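Aminoglycoside N(3)-acetyltransferase, AAC(3)-IVa (Escherichia coli, PDB 6MN3) probably confers resistance to 2-deoxystreptamine aminoglycosides such as gentamicin, kanamycin, tobramycin, neomycin and apramycin by transferring an acetyl group from acetyl-CoA to their 3-amino group. Local coordinates at residues L202-Q208 and L220-I226. Sequence-based numbering, arbitrary orientation.
Sequences LKEKSLQ and LIRSRDI
Both methyls of Leu207 lie over one flat side of the Asp225 carboxylate, with CD2 3.8 Å from OD2, while the guanidinium of Arg222 turns its edge to the same oxygen, which lies in its plane. That salt bridge is long, NE to OD2 being 3.5 Å, and Asp139 takes the other end of the arginine through NH1. The Gln208 amide meets Ile221 by its oxygen, OE1 standing 3.7 Å from CD1. With CG anti to the backbone N (chi1 172°), the glutamine chain runs extended past CG1 of Ile221, and its amide is held by His149 at OE1 and by Asp199 and Glu210 at NE2.

The example illustrates how one water can join backbones that make no direct bond. It donates to Leu207 O (2.8 Å) and to Asp225 OD2 (2.6 Å), and accepts from Arg222 N (2.7 Å), the N-cap residue of helix 223-236. Beside it, CG2 of Ile221 presses against Leu207 O at 3.2 Å. Leu202 CD2 reaches that same methyl at 3.8 Å, the two side chains crossing nearly at right angles.

Leu202 also carries the carbonyl that receives Leu207 N, part of the Schellman motif, with Ser206 as C-prime residue, that ends helix 197-204. The chain then enters outer strand 208-213, which forms an antiparallel beta-hairpin with 216-222 at the rim of the mixed sheet.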
loop_
_atom_site.group_PDB
_atom_site.type_symbol
_atom_site.label_atom_id
_atom_site.label_comp_id
_atom_site.label_asym_id
_atom_site.label_seq_id
_atom_site.Cartn_x
_atom_site.Cartn_y
_atom_site.Cartn_z
ATOM N N LEU A 202 10.347 12.843 4.006
ATOM C CA LEU A 202 10.751 12.440 2.665
ATOM C C LEU A 202 10.877 13.634 1.727
ATOM O O LEU A 202 11.855 13.745 0.982
ATOM C CB LEU A 202 9.755 11.422 2.106
ATOM C CG LEU A 202 9.695 10.087 2.850
ATOM C CD1 LEU A 202 8.359 9.396 2.625
ATOM C CD2 LEU A 202 10.850 9.187 2.434
ATOM N N LYS A 203 9.892 14.534 1.743
ATOM C CA LYS A 203 9.912 15.660 0.815
ATOM C C LYS A 203 11.097 16.581 1.083
ATOM O O LYS A 203 11.702 17.113 0.145
ATOM C CB LYS A 203 8.596 16.431 0.899
ATOM C CG LYS A 203 8.629 17.808 0.255
ATOM C CD LYS A 203 7.227 18.366 0.079
ATOM C CE LYS A 203 6.381 18.144 1.324
ATOM N NZ LYS A 203 4.960 18.539 1.109
ATOM N N GLU A 204 11.453 16.773 2.356
ATOM C CA GLU A 204 12.566 17.664 2.672
ATOM C C GLU A 204 13.893 17.072 2.216
ATOM O O GLU A 204 14.786 17.806 1.777
ATOM C CB GLU A 204 12.594 17.969 4.170
ATOM C CG GLU A 204 11.459 18.864 4.648
ATOM C CD GLU A 204 11.248 20.075 3.759
ATOM O OE1 GLU A 204 12.213 20.840 3.552
ATOM O OE2 GLU A 204 10.115 20.262 3.265
ATOM N N LYS A 205 14.044 15.752 2.307
ATOM C CA LYS A 205 15.235 15.079 1.798
ATOM C C LYS A 205 15.212 14.915 0.282
ATOM O O LYS A 205 16.098 14.246 -0.265
ATOM C CB LYS A 205 15.395 13.709 2.463
ATOM C CG LYS A 205 16.007 13.739 3.855
ATOM C CD LYS A 205 15.896 12.376 4.526
ATOM C CE LYS A 205 16.659 12.327 5.841
ATOM N NZ LYS A 205 18.108 12.057 5.634
ATOM N N SER A 206 14.222 15.505 -0.394
ATOM C CA SER A 206 14.055 15.403 -1.845
ATOM C C SER A 206 13.874 13.956 -2.294
ATOM O O SER A 206 14.277 13.583 -3.398
ATOM C CB SER A 206 15.225 16.052 -2.592
ATOM O OG SER A 206 15.386 17.406 -2.205
ATOM N N LEU A 207 13.259 13.134 -1.447
ATOM C CA LEU A 207 13.020 11.729 -1.744
ATOM C C LEU A 207 11.593 11.450 -2.192
ATOM O O LEU A 207 11.273 10.301 -2.514
ATOM C CB LEU A 207 13.345 10.867 -0.522
ATOM C CG LEU A 207 14.733 11.040 0.090
ATOM C CD1 LEU A 207 14.879 10.168 1.329
ATOM C CD2 LEU A 207 15.809 10.719 -0.934
ATOM N N GLN A 208 10.730 12.459 -2.214
ATOM C CA GLN A 208 9.334 12.290 -2.595
ATOM C C GLN A 208 9.041 13.183 -3.791
ATOM O O GLN A 208 9.199 14.407 -3.713
ATOM C CB GLN A 208 8.405 12.623 -1.426
ATOM C CG GLN A 208 6.933 12.667 -1.791
ATOM C CD GLN A 208 6.039 12.864 -0.582
ATOM O OE1 GLN A 208 5.719 11.912 0.129
ATOM N NE2 GLN A 208 5.626 14.105 -0.343
ATOM N N LEU A 220 5.130 9.996 -5.059
ATOM C CA LEU A 220 5.900 8.854 -5.536
ATOM C C LEU A 220 7.227 8.807 -4.797
ATOM O O LEU A 220 8.013 9.757 -4.868
ATOM C CB LEU A 220 6.124 8.946 -7.046
ATOM C CG LEU A 220 6.984 7.849 -7.670
ATOM C CD1 LEU A 220 6.283 6.504 -7.591
ATOM C CD2 LEU A 220 7.307 8.210 -9.103
ATOM N N ILE A 221 7.473 7.706 -4.087
ATOM C CA ILE A 221 8.673 7.526 -3.278
ATOM C C ILE A 221 9.222 6.130 -3.529
ATOM O O ILE A 221 8.459 5.164 -3.639
ATOM C CB ILE A 221 8.396 7.717 -1.768
ATOM C CG1 ILE A 221 7.441 8.889 -1.513
ATOM C CG2 ILE A 221 9.695 7.914 -1.009
ATOM C CD1 ILE A 221 5.998 8.469 -1.290
ATOM N N ARG A 222 10.548 6.024 -3.618
ATOM C CA ARG A 222 11.180 4.714 -3.684
ATOM C C ARG A 222 10.930 3.949 -2.391
ATOM O O ARG A 222 11.065 4.502 -1.295
ATOM C CB ARG A 222 12.679 4.860 -3.929
ATOM C CG ARG A 222 13.061 5.036 -5.388
ATOM C CD ARG A 222 14.519 5.449 -5.523
ATOM N NE ARG A 222 15.366 4.798 -4.526
ATOM C CZ ARG A 222 15.986 3.638 -4.717
ATOM N NH1 ARG A 222 15.857 2.999 -5.872
ATOM N NH2 ARG A 222 16.734 3.118 -3.755
ATOM N N SER A 223 10.559 2.673 -2.523
ATOM C CA SER A 223 10.281 1.857 -1.345
ATOM C C SER A 223 11.474 1.821 -0.396
ATOM O O SER A 223 11.303 1.854 0.828
ATOM C CB SER A 223 9.891 0.442 -1.766
ATOM O OG SER A 223 9.813 -0.417 -0.643
ATOM N N ARG A 224 12.690 1.757 -0.942
ATOM C CA ARG A 224 13.876 1.746 -0.092
ATOM C C ARG A 224 14.036 3.058 0.668
ATOM O O ARG A 224 14.508 3.057 1.811
ATOM C CB ARG A 224 15.123 1.460 -0.929
ATOM C CG ARG A 224 15.090 0.122 -1.651
ATOM C CD ARG A 224 15.981 -0.901 -0.969
ATOM N NE ARG A 224 16.081 -2.138 -1.738
ATOM C CZ ARG A 224 16.943 -2.334 -2.732
ATOM N NH1 ARG A 224 17.785 -1.372 -3.085
ATOM N NH2 ARG A 224 16.962 -3.493 -3.376
ATOM N N ASP A 225 13.650 4.182 0.059
ATOM C CA ASP A 225 13.724 5.456 0.765
ATOM C C ASP A 225 12.691 5.535 1.882
ATOM O O ASP A 225 12.961 6.127 2.933
ATOM C CB ASP A 225 13.542 6.613 -0.218
ATOM C CG ASP A 225 14.758 6.826 -1.097
ATOM O OD1 ASP A 225 15.875 6.459 -0.669
ATOM O OD2 ASP A 225 14.600 7.362 -2.215
ATOM N N ILE A 226 11.510 4.948 1.675
ATOM C CA ILE A 226 10.488 4.933 2.720
ATOM C C ILE A 226 10.990 4.168 3.938
ATOM O O ILE A 226 10.842 4.615 5.081
ATOM C CB ILE A 226 9.180 4.327 2.181
ATOM C CG1 ILE A 226 8.596 5.201 1.077
ATOM C CG2 ILE A 226 8.172 4.142 3.305
ATOM C CD1 ILE A 226 7.441 4.562 0.355
HETATM O O HOH W 1 12.472 7.982 -3.613
#